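Local atomic coordinates of Bpsl2520 (Burkholderia pseudomallei K96243, PDB entry 6F03), a protein that is of unknown function but is a putative exported antigen, all-helical and dimeric in the crystal, belonging to the uncharacterised DUF2059 family. Residues B[45-50]-B[128-133]; B[69-74]-B[110-115]. All blocks are in the same frame, centred on the assembly; numbering follows the deposited sequence.

How the interactions relate
Both contacts are largely buried, and they draw on consecutive parts of an all-helical chain: interaction 1 joins helices 40-52 and 119-136, while interaction 2, nested inside that chain loop, joins helix 55-84 to the end of helix 90-111 and the turn after it. They do not touch; their centres lie about 28 Å apart. The chemistry differs. Between 45-50 and 128-133, two tyrosine rings and branched aliphatic side chains meet with no hydrogen bond across. Between 69-74 and 110-115 the interface is smaller, and small side chains pack beneath a lysine that bonds backbone carbonyls at a helix end. Both contacts reach the second subunit.

Interaction 1 of 2, residues B[45-50]-B[128-133]; sequences AIKDLL and AQYDAY
Leu50 sets its two methyl branches against different parts of helix 119-136. CD1 lies over one face of the Tyr130 ring, 3.6 Å from the centroid and 28° off the ring normal, a CH-pi contact shifted toward the ring carbon CE1. CD2, the other branch, turns to the CB of Gln129 and, at 4.2 Å, to CE2 of Tyr133. With CG beside the backbone N (chi1 -69°), the fork of Leu50 fits between the two aromatic side chains.

The Tyr130 side chain runs back toward helix 40-52. Its CD2 meets CG2 of Ile46 at 3.5 Å, the methyl approaching the ring obliquely, while CD1 of Ile46 extends to the CB of Tyr133. At the end of the ring, the Tyr130 OH comes to the CB of Lys47 at an unusually short 3.0 Å that may reflect coordinate error, with no hydrogen bond; the two side chains point the same way, and the lysine continues as an extended chain away from the contact. Lys43 adds a cation-pi contact to the same ring. Leu49 crosses Tyr133 at roughly a right angle, its CD2 3.9 Å from CE1.

The axes of segments 45-50 and 128-133 approach to 10.3 Å, their directions 115° apart, wide enough for these large side chains to fill the interface. Ile142, Thr146 and Tyr149 of helix 139-150 pack on Ala45, Ile46 and Leu49, and the Tyr133 OH is hydrogen-bonded to Gln161 of the second subunit. This is a steeply crossed helix pair with an aromatic and aliphatic core, in an elongated all-helical chain, that runs on into the dimer interface.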
loop_
_atom_site.group_PDB
_atom_site.type_symbol
_atom_site.label_atom_id
_atom_site.label_comp_id
_atom_site.label_asym_id
_atom_site.label_seq_id
_atom_site.Cartn_x
_atom_site.Cartn_y
_atom_site.Cartn_z
ATOM N N ALA B 45 -30.567 -0.654 3.679
ATOM C CA ALA B 45 -29.818 0.549 4.029
ATOM C C ALA B 45 -28.425 0.516 3.416
ATOM O O ALA B 45 -27.947 1.522 2.876
ATOM C CB ALA B 45 -29.746 0.696 5.554
ATOM N N ILE B 46 -27.773 -0.647 3.451
ATOM C CA ILE B 46 -26.445 -0.754 2.873
ATOM C C ILE B 46 -26.498 -0.558 1.368
ATOM O O ILE B 46 -25.611 0.079 0.777
ATOM C CB ILE B 46 -25.796 -2.092 3.256
ATOM C CG1 ILE B 46 -25.454 -2.080 4.749
ATOM C CG2 ILE B 46 -24.582 -2.321 2.403
ATOM C CD1 ILE B 46 -25.093 -3.461 5.347
ATOM N N LYS B 47 -27.516 -1.107 0.717
ATOM C CA LYS B 47 -27.640 -0.886 -0.717
ATOM C C LYS B 47 -27.677 0.610 -1.043
ATOM O O LYS B 47 -27.039 1.053 -2.003
ATOM C CB LYS B 47 -28.878 -1.613 -1.247
ATOM C CG LYS B 47 -29.142 -1.412 -2.733
ATOM C CD LYS B 47 -30.455 -2.059 -3.107
ATOM C CE LYS B 47 -30.807 -1.827 -4.554
ATOM N NZ LYS B 47 -32.292 -1.873 -4.717
ATOM N N ASP B 48 -28.421 1.407 -0.264
ATOM C CA ASP B 48 -28.408 2.852 -0.487
ATOM C C ASP B 48 -27.044 3.469 -0.173
ATOM O O ASP B 48 -26.593 4.374 -0.884
ATOM C CB ASP B 48 -29.513 3.535 0.310
ATOM C CG ASP B 48 -30.891 3.307 -0.302
ATOM O OD1 ASP B 48 -30.952 2.819 -1.456
ATOM O OD2 ASP B 48 -31.907 3.643 0.350
ATOM N N LEU B 49 -26.358 2.991 0.868
ATOM C CA LEU B 49 -25.034 3.534 1.160
ATOM C C LEU B 49 -24.058 3.226 0.031
ATOM O O LEU B 49 -23.298 4.095 -0.392
ATOM C CB LEU B 49 -24.507 2.992 2.486
ATOM C CG LEU B 49 -23.124 3.530 2.867
ATOM C CD1 LEU B 49 -23.114 5.015 2.753
ATOM C CD2 LEU B 49 -22.740 3.134 4.274
ATOM N N LEU B 50 -24.052 1.977 -0.452
ATOM C CA LEU B 50 -23.157 1.590 -1.546
ATOM C C LEU B 50 -23.387 2.443 -2.795
ATOM O O LEU B 50 -22.433 2.827 -3.483
ATOM C CB LEU B 50 -23.345 0.104 -1.863
ATOM C CG LEU B 50 -22.832 -0.858 -0.766
ATOM C CD1 LEU B 50 -23.061 -2.315 -1.144
ATOM C CD2 LEU B 50 -21.363 -0.584 -0.476
ATOM N N ALA B 128 -18.683 -8.802 -0.722
ATOM C CA ALA B 128 -17.724 -8.494 0.334
ATOM C C ALA B 128 -17.959 -7.102 0.921
ATOM O O ALA B 128 -17.795 -6.898 2.127
ATOM C CB ALA B 128 -16.292 -8.626 -0.193
ATOM N N GLN B 129 -18.370 -6.133 0.097
ATOM C CA GLN B 129 -18.668 -4.806 0.636
ATOM C C GLN B 129 -19.892 -4.836 1.543
ATOM O O GLN B 129 -19.875 -4.244 2.633
ATOM C CB GLN B 129 -18.855 -3.796 -0.503
ATOM C CG GLN B 129 -17.565 -3.471 -1.267
ATOM C CD GLN B 129 -17.815 -2.646 -2.543
ATOM O OE1 GLN B 129 -18.784 -2.886 -3.273
ATOM N NE2 GLN B 129 -16.947 -1.658 -2.796
ATOM N N TYR B 130 -20.963 -5.527 1.133
ATOM C CA TYR B 130 -22.110 -5.662 2.030
ATOM C C TYR B 130 -21.677 -6.236 3.369
ATOM O O TYR B 130 -22.015 -5.695 4.435
ATOM C CB TYR B 130 -23.191 -6.564 1.419
ATOM C CG TYR B 130 -24.193 -5.860 0.538
ATOM C CD1 TYR B 130 -23.935 -5.638 -0.827
ATOM C CD2 TYR B 130 -25.402 -5.415 1.060
ATOM C CE1 TYR B 130 -24.868 -4.983 -1.647
ATOM C CE2 TYR B 130 -26.335 -4.756 0.264
ATOM C CZ TYR B 130 -26.064 -4.541 -1.084
ATOM O OH TYR B 130 -27.002 -3.891 -1.858
ATOM N N ASP B 131 -20.940 -7.354 3.326
ATOM C CA ASP B 131 -20.540 -8.050 4.549
ATOM C C ASP B 131 -19.647 -7.169 5.415
ATOM O O ASP B 131 -19.839 -7.086 6.639
ATOM C CB ASP B 131 -19.838 -9.369 4.197
ATOM C CG ASP B 131 -20.798 -10.408 3.597
ATOM O OD1 ASP B 131 -22.029 -10.280 3.822
ATOM O OD2 ASP B 131 -20.325 -11.339 2.877
ATOM N N ALA B 132 -18.690 -6.464 4.802
ATOM C CA ALA B 132 -17.831 -5.601 5.608
ATOM C C ALA B 132 -18.636 -4.486 6.296
ATOM O O ALA B 132 -18.414 -4.195 7.479
ATOM C CB ALA B 132 -16.725 -5.003 4.742
ATOM N N TYR B 133 -19.565 -3.839 5.576
ATOM C CA TYR B 133 -20.340 -2.774 6.217
ATOM C C TYR B 133 -21.250 -3.323 7.303
ATOM O O TYR B 133 -21.386 -2.714 8.366
ATOM C CB TYR B 133 -21.155 -1.981 5.191
ATOM C CG TYR B 133 -20.316 -0.883 4.586
ATOM C CD1 TYR B 133 -20.112 0.316 5.270
ATOM C CD2 TYR B 133 -19.666 -1.070 3.359
ATOM C CE1 TYR B 133 -19.311 1.322 4.730
ATOM C CE2 TYR B 133 -18.866 -0.085 2.811
ATOM C CZ TYR B 133 -18.688 1.108 3.498
ATOM O OH TYR B 133 -17.876 2.081 2.961
#

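Interaction 2 of 2, residues B[69-74]-B[110-115]; sequences QSKQLV and DGAGKV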
loop_
_atom_site.group_PDB
_atom_site.type_symbol
_atom_site.label_atom_id
_atom_site.label_comp_id
_atom_site.label_asym_id
_atom_site.label_seq_id
_atom_site.Cartn_x
_atom_site.Cartn_y
_atom_site.Cartn_z
ATOM N N GLN B 69 -0.878 -6.466 -9.030
ATOM C CA GLN B 69 -0.087 -7.289 -8.133
ATOM C C GLN B 69 0.228 -8.633 -8.766
ATOM O O GLN B 69 1.348 -9.128 -8.642
ATOM C CB GLN B 69 -0.820 -7.479 -6.812
ATOM C CG GLN B 69 -0.696 -6.293 -5.887
ATOM C CD GLN B 69 -1.028 -6.643 -4.447
ATOM O OE1 GLN B 69 -0.974 -7.813 -4.052
ATOM N NE2 GLN B 69 -1.389 -5.629 -3.655
ATOM N N SER B 70 -0.752 -9.240 -9.446
ATOM C CA SER B 70 -0.493 -10.487 -10.162
ATOM C C SER B 70 0.597 -10.302 -11.213
ATOM O O SER B 70 1.513 -11.120 -11.308
ATOM C CB SER B 70 -1.772 -11.017 -10.815
ATOM O OG SER B 70 -2.758 -11.295 -9.842
ATOM N N LYS B 71 0.512 -9.234 -12.020
ATOM C CA LYS B 71 1.539 -9.015 -13.036
ATOM C C LYS B 71 2.915 -8.852 -12.406
ATOM O O LYS B 71 3.919 -9.283 -12.991
ATOM C CB LYS B 71 1.212 -7.795 -13.911
ATOM C CG LYS B 71 -0.068 -7.933 -14.732
ATOM C CD LYS B 71 -0.298 -6.708 -15.630
ATOM C CE LYS B 71 -1.657 -6.745 -16.343
ATOM N NZ LYS B 71 -2.066 -8.078 -16.903
ATOM N N GLN B 72 2.988 -8.263 -11.208
ATOM C CA GLN B 72 4.294 -8.090 -10.593
ATOM C C GLN B 72 4.862 -9.392 -10.047
ATOM O O GLN B 72 6.079 -9.484 -9.878
ATOM C CB GLN B 72 4.223 -7.046 -9.484
ATOM C CG GLN B 72 4.185 -5.640 -10.039
ATOM C CD GLN B 72 3.924 -4.576 -8.988
ATOM O OE1 GLN B 72 3.819 -3.396 -9.318
ATOM N NE2 GLN B 72 3.811 -4.985 -7.722
ATOM N N LEU B 73 4.024 -10.412 -9.828
ATOM C CA LEU B 73 4.497 -11.705 -9.348
ATOM C C LEU B 73 5.026 -12.612 -10.459
ATOM O O LEU B 73 5.580 -13.670 -10.145
ATOM C CB LEU B 73 3.379 -12.442 -8.599
ATOM C CG LEU B 73 3.124 -12.039 -7.146
ATOM C CD1 LEU B 73 1.886 -12.742 -6.594
ATOM C CD2 LEU B 73 4.349 -12.358 -6.303
ATOM N N VAL B 74 4.843 -12.246 -11.733
ATOM C CA VAL B 74 5.217 -13.150 -12.819
ATOM C C VAL B 74 6.679 -13.568 -12.735
ATOM O O VAL B 74 6.954 -14.776 -12.789
ATOM C CB VAL B 74 4.863 -12.528 -14.182
ATOM C CG1 VAL B 74 5.723 -13.193 -15.268
ATOM C CG2 VAL B 74 3.398 -12.766 -14.493
ATOM N N ASP B 110 1.276 -10.400 -19.657
ATOM C CA ASP B 110 0.098 -10.027 -20.433
ATOM C C ASP B 110 -1.134 -10.827 -20.020
ATOM O O ASP B 110 -2.252 -10.307 -20.067
ATOM C CB ASP B 110 0.376 -10.207 -21.929
ATOM C CG ASP B 110 -0.851 -9.921 -22.794
ATOM O OD1 ASP B 110 -1.189 -8.730 -23.018
ATOM O OD2 ASP B 110 -1.476 -10.903 -23.259
ATOM N N GLY B 111 -0.956 -12.087 -19.627
ATOM C CA GLY B 111 -2.067 -12.940 -19.274
ATOM C C GLY B 111 -2.355 -13.072 -17.792
ATOM O O GLY B 111 -3.259 -13.827 -17.423
ATOM N N ALA B 112 -1.622 -12.369 -16.931
ATOM C CA ALA B 112 -1.744 -12.576 -15.495
ATOM C C ALA B 112 -2.917 -11.776 -14.930
ATOM O O ALA B 112 -3.206 -10.667 -15.385
ATOM C CB ALA B 112 -0.449 -12.181 -14.790
ATOM N N GLY B 113 -3.593 -12.359 -13.941
ATOM C CA GLY B 113 -4.683 -11.712 -13.235
ATOM C C GLY B 113 -5.964 -11.530 -14.018
ATOM O O GLY B 113 -6.747 -10.634 -13.695
ATOM N N LYS B 114 -6.213 -12.363 -15.030
ATOM C CA LYS B 114 -7.457 -12.255 -15.778
ATOM C C LYS B 114 -8.670 -12.433 -14.866
ATOM O O LYS B 114 -9.702 -11.780 -15.062
ATOM C CB LYS B 114 -7.483 -13.280 -16.920
ATOM C CG LYS B 114 -6.560 -12.933 -18.087
ATOM C CD LYS B 114 -6.835 -11.507 -18.603
ATOM C CE LYS B 114 -5.787 -11.059 -19.635
ATOM N NZ LYS B 114 -5.769 -9.583 -19.827
ATOM N N VAL B 115 -8.553 -13.298 -13.854
ATOM C CA VAL B 115 -9.680 -13.616 -12.971
ATOM C C VAL B 115 -10.293 -12.356 -12.365
ATOM O O VAL B 115 -11.505 -12.296 -12.117
ATOM C CB VAL B 115 -9.223 -14.592 -11.869
ATOM C CG1 VAL B 115 -8.362 -13.859 -10.859
ATOM C CG2 VAL B 115 -10.435 -15.223 -11.200
#
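Lys71 reaches from helix 55-84 over the chain that leaves helix 90-111. Its CB starts out beside the interface, and CG, placed beside the backbone N (chi1 -63°), passes over the methyl group of Ala112, with Lys71 CG 4.3 Å from Ala112 CB. CD and CE continue in an extended run that serves as a spacer. A bend at the last torsion (chi4 -42°) then turns NZ down to the backbone, where it gives a hydrogen bond to Ala112 O at 3.2 Å. The donor lies in the carbonyl plane, on a lone pair, with a C=O...N angle of 145°. The ammonium group has a second carbonyl partner in Val109 O, and Glu67 offers a long, weak ion pair. With carbonyl oxygens of Val109 and Ala112 both bonded to it, the positive charge probably sits favourably at the C-terminal end of helix 90-111.

Beneath the lysine the fit is made by small groups. The Ala112 CB faces helix 55-84, 3.9 Å from Val74 CG2 and 4.1 Å from Lys71 CA. Ser70 lays its CB against the Gly113 CA at 3.8 Å, and its OG is hydrogen-bonded to Ala66 O within its own helix. Gly113 adopts a positive phi, and with its CA against the serine the turn lies close to the helix.

Thr184 of the second subunit packs on both Val74 and Ala112, so the site belongs to the dimer interface as well. Here a lysine side chain of one helix is hydrogen-bonded to main-chain carbonyls at the end of another and in the turn after it, a tertiary helix-to-turn contact that joins helices 55-84 and 90-111.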